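Local coordinates for probable dipeptidase (PDB 3B40), which probably hydrolyses dipeptides as a metal-dependent peptidase of the membrane (renal) dipeptidase family M19, at residues 26-31 and 360-365; 286-291 and 316-321. The protein carries 11 engineered substitutions. All coordinates share one frame; numbering follows the deposited sequence.

Contact 1 (26-31 and 360-365); sequences DSRITV and FNDGGG. Engineered in segment 26-31: Val-31 (natural residue Ile).
Thr-30 and Phe-360 join the C-terminal ends of the first and last parallel strands of a TIM-type barrel, where the chain leaving strand 25-29 meets the loop that follows strand 354-357. Thr-30 N donates to Phe-360 O at 3.0 Å in an almost straight bond (173°). The same carbonyl also accepts a hydrogen bond from water 3, which accepts in turn from Thr-30 OG1 (2.7 Å), so one threonine serves Phe-360 O directly and through water. One residue on, Asn-361 returns the grip: its amide ND2 reaches Thr-30 O at 3.0 Å, with the acceptor lying in the amide plane and the donor close to the line of the carbonyl. With Asn-361 CG anti to its own carbonyl carbon (chi1 -65°), the amide starts on the side of Thr-30 O. Asn-361 CB rests on Thr-30 CB. The backbone N of Asn-361 is satisfied by Gln-49.

Beside these polar bonds Ile-29 and Phe-360 run side by side in the same direction, CG2 against CB, with Ile-29 CD1 at the edge of the phenyl ring. Asp-26 divides its carboxylate: OD1 closes an Asx turn by accepting from Arg-28 N at 3.0 Å, and OD2 is bonded to Ser-358. Arg-28 bends at chi2 (80°) and ends in a long salt bridge to Asp-362, whose OD2 is also held by Tyr-165. Waters 1 and 2, both at the guanidinium edge, each accept from Arg-28 NH2 and donate weakly to that oxygen, while water 3 sits 3.5 Å above the centre of the guanidinium plane.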
loop_
_atom_site.group_PDB
_atom_site.type_symbol
_atom_site.label_atom_id
_atom_site.label_comp_id
_atom_site.label_asym_id
_atom_site.label_seq_id
_atom_site.Cartn_x
_atom_site.Cartn_y
_atom_site.Cartn_z
ATOM N N ASP A 26 -9.280 -1.672 4.918
ATOM C CA ASP A 26 -8.328 -0.863 4.147
ATOM C C ASP A 26 -6.996 -1.619 4.151
ATOM O O ASP A 26 -6.373 -1.778 5.197
ATOM C CB ASP A 26 -8.206 0.511 4.808
ATOM C CG ASP A 26 -7.228 1.453 4.084
ATOM O OD1 ASP A 26 -6.334 0.994 3.335
ATOM O OD2 ASP A 26 -7.347 2.672 4.295
ATOM N N SER A 27 -6.576 -2.097 2.978
ATOM C CA SER A 27 -5.438 -2.997 2.883
ATOM C C SER A 27 -4.100 -2.306 2.990
ATOM O O SER A 27 -3.067 -2.953 2.829
ATOM C CB SER A 27 -5.506 -3.854 1.593
ATOM O OG SER A 27 -5.663 -3.020 0.459
ATOM N N ARG A 28 -4.085 -0.993 3.244
ATOM C CA ARG A 28 -2.799 -0.287 3.329
ATOM C C ARG A 28 -2.826 1.038 4.114
ATOM O O ARG A 28 -3.182 2.087 3.591
ATOM C CB ARG A 28 -2.185 -0.112 1.926
ATOM C CG ARG A 28 -0.896 0.691 1.897
ATOM C CD ARG A 28 0.285 -0.165 2.296
ATOM N NE ARG A 28 1.529 0.598 2.140
ATOM C CZ ARG A 28 2.467 0.705 3.082
ATOM N NH1 ARG A 28 2.319 0.086 4.268
ATOM N NH2 ARG A 28 3.544 1.438 2.821
ATOM N N ILE A 29 -2.472 0.941 5.386
ATOM C CA ILE A 29 -2.207 2.077 6.252
ATOM C C ILE A 29 -0.857 1.877 6.939
ATOM O O ILE A 29 -0.514 0.781 7.407
ATOM C CB ILE A 29 -3.335 2.307 7.317
ATOM C CG1 ILE A 29 -4.691 2.422 6.622
ATOM C CG2 ILE A 29 -3.018 3.565 8.231
ATOM C CD1 ILE A 29 -5.893 2.580 7.560
ATOM N N THR A 30 -0.065 2.936 6.932
ATOM C CA THR A 30 1.260 2.879 7.513
ATOM C C THR A 30 1.157 3.149 8.988
ATOM O O THR A 30 0.342 3.983 9.424
ATOM C CB THR A 30 2.204 3.906 6.838
ATOM O OG1 THR A 30 2.479 3.458 5.526
ATOM C CG2 THR A 30 3.529 4.083 7.597
ATOM N N VAL A 31 1.971 2.433 9.756
ATOM C CA VAL A 31 2.155 2.706 11.199
ATOM C C VAL A 31 3.337 3.693 11.372
ATOM O O VAL A 31 4.489 3.343 11.054
ATOM C CB VAL A 31 2.477 1.384 11.979
ATOM C CG1 VAL A 31 2.558 1.630 13.514
ATOM C CG2 VAL A 31 1.491 0.269 11.640
ATOM N N PHE A 360 -2.867 5.605 3.544
ATOM C CA PHE A 360 -2.864 6.580 4.624
ATOM C C PHE A 360 -1.522 6.518 5.361
ATOM O O PHE A 360 -0.924 5.454 5.485
ATOM C CB PHE A 360 -4.059 6.388 5.590
ATOM C CG PHE A 360 -5.399 6.969 5.088
ATOM C CD1 PHE A 360 -5.448 8.117 4.289
ATOM C CD2 PHE A 360 -6.599 6.341 5.423
ATOM C CE1 PHE A 360 -6.656 8.626 3.832
ATOM C CE2 PHE A 360 -7.814 6.843 4.982
ATOM C CZ PHE A 360 -7.848 7.980 4.166
ATOM N N ASN A 361 -1.082 7.665 5.877
ATOM C CA ASN A 361 0.207 7.818 6.598
ATOM C C ASN A 361 1.463 7.559 5.747
ATOM O O ASN A 361 2.561 7.565 6.278
ATOM C CB ASN A 361 0.276 7.015 7.925
ATOM C CG ASN A 361 -0.722 7.493 8.981
ATOM O OD1 ASN A 361 -1.094 8.689 9.060
ATOM N ND2 ASN A 361 -1.167 6.560 9.802
ATOM N N ASP A 362 1.312 7.340 4.440
ATOM C CA ASP A 362 2.470 7.387 3.556
ATOM C C ASP A 362 2.116 8.195 2.307
ATOM O O ASP A 362 2.567 7.876 1.227
ATOM C CB ASP A 362 3.022 5.976 3.236
ATOM C CG ASP A 362 4.471 6.000 2.668
ATOM O OD1 ASP A 362 5.242 6.943 2.934
ATOM O OD2 ASP A 362 4.846 5.052 1.935
ATOM N N GLY A 363 1.275 9.235 2.463
ATOM C CA GLY A 363 0.957 10.155 1.356
ATOM C C GLY A 363 -0.400 9.998 0.674
ATOM O O GLY A 363 -0.761 10.815 -0.175
ATOM N N GLY A 364 -1.147 8.953 1.041
ATOM C CA GLY A 364 -2.424 8.672 0.430
ATOM C C GLY A 364 -3.567 9.488 1.019
ATOM O O GLY A 364 -3.407 10.199 2.016
ATOM N N GLY A 365 -4.744 9.323 0.435
ATOM C CA GLY A 365 -5.888 10.163 0.761
ATOM C C GLY A 365 -6.154 10.986 -0.468
ATOM O O GLY A 365 -5.219 11.464 -1.130
HETATM O O HOH W 1 3.294 2.678 0.129
HETATM O O HOH W 2 5.867 2.811 4.025
HETATM O O HOH W 3 0.499 3.573 3.736
#

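Contact 2 (286-291 and 316-321); sequences RARFDL and FGEYAS. With MG (magnesium ion), chain D.
Phe-289 presents one ring face to Tyr-319, whose ring edge meets it in a T-shaped (edge-to-face) pair, centroids 5.2 Å apart and planes at 64°. Tyr-319 CD1 comes down near CG and CD2 of the phenylalanine, while Tyr-319 CB sits over the same face as a CH-pi contact, 3.9 Å from the centroid. At the tyrosine edge, near its plane, lie Phe-289 CD2 and Arg-286 CG; Trp-311 adds a further edge-to-face pair. The guanidinium of Arg-288 has Phe-289 CE2 against one face, toward its rim, and Glu-318 OE2 near its edge, too distant for a salt bridge. Leu-291 CB lies over one face of the Arg-286 guanidinium, toward its rim.

Leucine and tyrosine meet tip to tip, Leu-291 CD1 being 3.8 Å from Tyr-319 CZ. Tyr-319 OH is linked to water 4 (2.8 Å), which sits in the plane of the Arg-286 guanidinium and accepts weakly from NH1. The main charge partner of that arginine is Asp-305, bound through NH2, and NE is taken by Pro-292 O. Farther out, Glu-318 binds the magnesium ion through OE2 at 2.3 Å, with OE1 farther off at 2.7 Å. Leu-291 N to Arg-286 O and the weak Asp-290 N to Ala-287 O, with Asp-290 at positive phi as C-prime residue, form the Schellman motif that ends helix 276-288; Phe-289 N is an additional donor to Arg-286 O. The aromatic and leucine side chains of this helix end pack against helix 313-328.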
loop_
_atom_site.group_PDB
_atom_site.type_symbol
_atom_site.label_atom_id
_atom_site.label_comp_id
_atom_site.label_asym_id
_atom_site.label_seq_id
_atom_site.Cartn_x
_atom_site.Cartn_y
_atom_site.Cartn_z
ATOM N N ARG A 286 14.626 20.664 -12.935
ATOM C CA ARG A 286 15.461 19.664 -13.582
ATOM C C ARG A 286 16.604 20.364 -14.354
ATOM O O ARG A 286 17.776 20.042 -14.179
ATOM C CB ARG A 286 14.585 18.794 -14.485
ATOM C CG ARG A 286 13.801 17.715 -13.715
ATOM C CD ARG A 286 12.832 16.949 -14.612
ATOM N NE ARG A 286 13.600 16.096 -15.526
ATOM C CZ ARG A 286 14.124 14.933 -15.170
ATOM N NH1 ARG A 286 13.918 14.460 -13.930
ATOM N NH2 ARG A 286 14.857 14.253 -16.043
ATOM N N ALA A 287 16.244 21.351 -15.166
ATOM C CA ALA A 287 17.195 22.254 -15.829
ATOM C C ALA A 287 18.292 22.869 -14.923
ATOM O O ALA A 287 19.459 22.900 -15.313
ATOM C CB ALA A 287 16.443 23.342 -16.578
ATOM N N ARG A 288 17.961 23.337 -13.718
ATOM C CA ARG A 288 19.047 23.841 -12.840
ATOM C C ARG A 288 19.918 22.776 -12.189
ATOM O O ARG A 288 20.962 23.101 -11.619
ATOM C CB ARG A 288 18.605 24.901 -11.811
ATOM C CG ARG A 288 17.345 24.625 -11.039
ATOM C CD ARG A 288 17.062 25.748 -10.027
ATOM N NE ARG A 288 17.706 25.463 -8.724
ATOM C CZ ARG A 288 17.079 25.302 -7.548
ATOM N NH1 ARG A 288 15.760 25.435 -7.438
ATOM N NH2 ARG A 288 17.787 25.032 -6.454
ATOM N N PHE A 289 19.507 21.508 -12.277
ATOM C CA PHE A 289 20.349 20.402 -11.805
ATOM C C PHE A 289 20.904 19.570 -12.961
ATOM O O PHE A 289 21.338 18.447 -12.761
ATOM C CB PHE A 289 19.582 19.509 -10.821
ATOM C CG PHE A 289 19.403 20.129 -9.474
ATOM C CD1 PHE A 289 20.297 19.839 -8.437
ATOM C CD2 PHE A 289 18.377 21.031 -9.246
ATOM C CE1 PHE A 289 20.141 20.418 -7.184
ATOM C CE2 PHE A 289 18.213 21.612 -8.000
ATOM C CZ PHE A 289 19.105 21.305 -6.971
ATOM N N ASP A 290 20.880 20.133 -14.163
ATOM C CA ASP A 290 21.490 19.525 -15.352
ATOM C C ASP A 290 20.815 18.215 -15.797
ATOM O O ASP A 290 21.456 17.337 -16.384
ATOM C CB ASP A 290 22.997 19.322 -15.141
ATOM C CG ASP A 290 23.772 20.639 -15.077
ATOM O OD1 ASP A 290 23.520 21.546 -15.905
ATOM O OD2 ASP A 290 24.644 20.756 -14.184
ATOM N N LEU A 291 19.511 18.115 -15.564
ATOM C CA LEU A 291 18.733 17.002 -16.044
ATOM C C LEU A 291 17.842 17.489 -17.165
ATOM O O LEU A 291 17.357 18.634 -17.111
ATOM C CB LEU A 291 17.874 16.440 -14.907
ATOM C CG LEU A 291 18.573 15.957 -13.645
ATOM C CD1 LEU A 291 17.542 15.786 -12.535
ATOM C CD2 LEU A 291 19.340 14.644 -13.898
ATOM N N PHE A 316 21.732 15.796 -3.818
ATOM C CA PHE A 316 20.516 14.996 -3.819
ATOM C C PHE A 316 19.476 15.591 -2.873
ATOM O O PHE A 316 18.327 15.811 -3.271
ATOM C CB PHE A 316 20.810 13.536 -3.437
ATOM C CG PHE A 316 19.583 12.685 -3.378
ATOM C CD1 PHE A 316 19.017 12.189 -4.548
ATOM C CD2 PHE A 316 18.965 12.415 -2.170
ATOM C CE1 PHE A 316 17.860 11.414 -4.513
ATOM C CE2 PHE A 316 17.806 11.646 -2.113
ATOM C CZ PHE A 316 17.254 11.141 -3.291
ATOM N N GLY A 317 19.892 15.836 -1.621
ATOM C CA GLY A 317 19.048 16.475 -0.628
ATOM C C GLY A 317 18.334 17.711 -1.138
ATOM O O GLY A 317 17.126 17.828 -0.996
ATOM N N GLU A 318 19.081 18.618 -1.767
ATOM C CA GLU A 318 18.517 19.849 -2.312
ATOM C C GLU A 318 17.479 19.612 -3.401
ATOM O O GLU A 318 16.402 20.219 -3.413
ATOM C CB GLU A 318 19.629 20.725 -2.869
ATOM C CG GLU A 318 20.105 21.782 -1.905
ATOM C CD GLU A 318 20.950 22.816 -2.591
ATOM O OE1 GLU A 318 22.086 23.078 -2.114
ATOM O OE2 GLU A 318 20.488 23.364 -3.623
ATOM N N TYR A 319 17.824 18.735 -4.332
ATOM C CA TYR A 319 16.945 18.405 -5.435
ATOM C C TYR A 319 15.669 17.674 -4.974
ATOM O O TYR A 319 14.558 18.137 -5.274
ATOM C CB TYR A 319 17.711 17.578 -6.483
ATOM C CG TYR A 319 16.829 17.101 -7.586
ATOM C CD1 TYR A 319 16.421 17.960 -8.594
ATOM C CD2 TYR A 319 16.398 15.770 -7.624
ATOM C CE1 TYR A 319 15.575 17.513 -9.618
ATOM C CE2 TYR A 319 15.569 15.322 -8.622
ATOM C CZ TYR A 319 15.164 16.183 -9.627
ATOM O OH TYR A 319 14.334 15.713 -10.622
ATOM N N ALA A 320 15.843 16.535 -4.286
ATOM C CA ALA A 320 14.731 15.779 -3.658
ATOM C C ALA A 320 13.790 16.693 -2.859
ATOM O O ALA A 320 12.574 16.701 -3.082
ATOM C CB ALA A 320 15.286 14.630 -2.752
ATOM N N SER A 321 14.350 17.489 -1.941
ATOM C CA SER A 321 13.510 18.416 -1.137
ATOM C C SER A 321 12.700 19.330 -2.023
ATOM O O SER A 321 11.482 19.428 -1.865
ATOM C CB SER A 321 14.332 19.230 -0.156
ATOM O OG SER A 321 15.082 18.352 0.669
HETATM MG MG MG D . 21.859 25.225 -3.787
HETATM O O HOH W 4 11.705 15.528 -11.633
#

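Both contacts belong to one M19-type fold, but they occupy different levels of it. Contact 1 ties the chain leaving the first barrel strand to the loop after the last, its centre about 7 Å from that of the chain, whereas contact 2 joins two peripheral helices about 27 Å from the chain centre. Their centres are 28 Å apart and their nearest atoms about 14 Å, with no touch. Helices 276-288 and 313-328 lie between strands 261-265 and 354-357 in the chain. The magnesium ion belongs to contact 2. Contact 1 lies at the C-terminal ends of the barrel strands, where TIM-barrel enzymes carry their active sites, and so is probably near the catalytic centre.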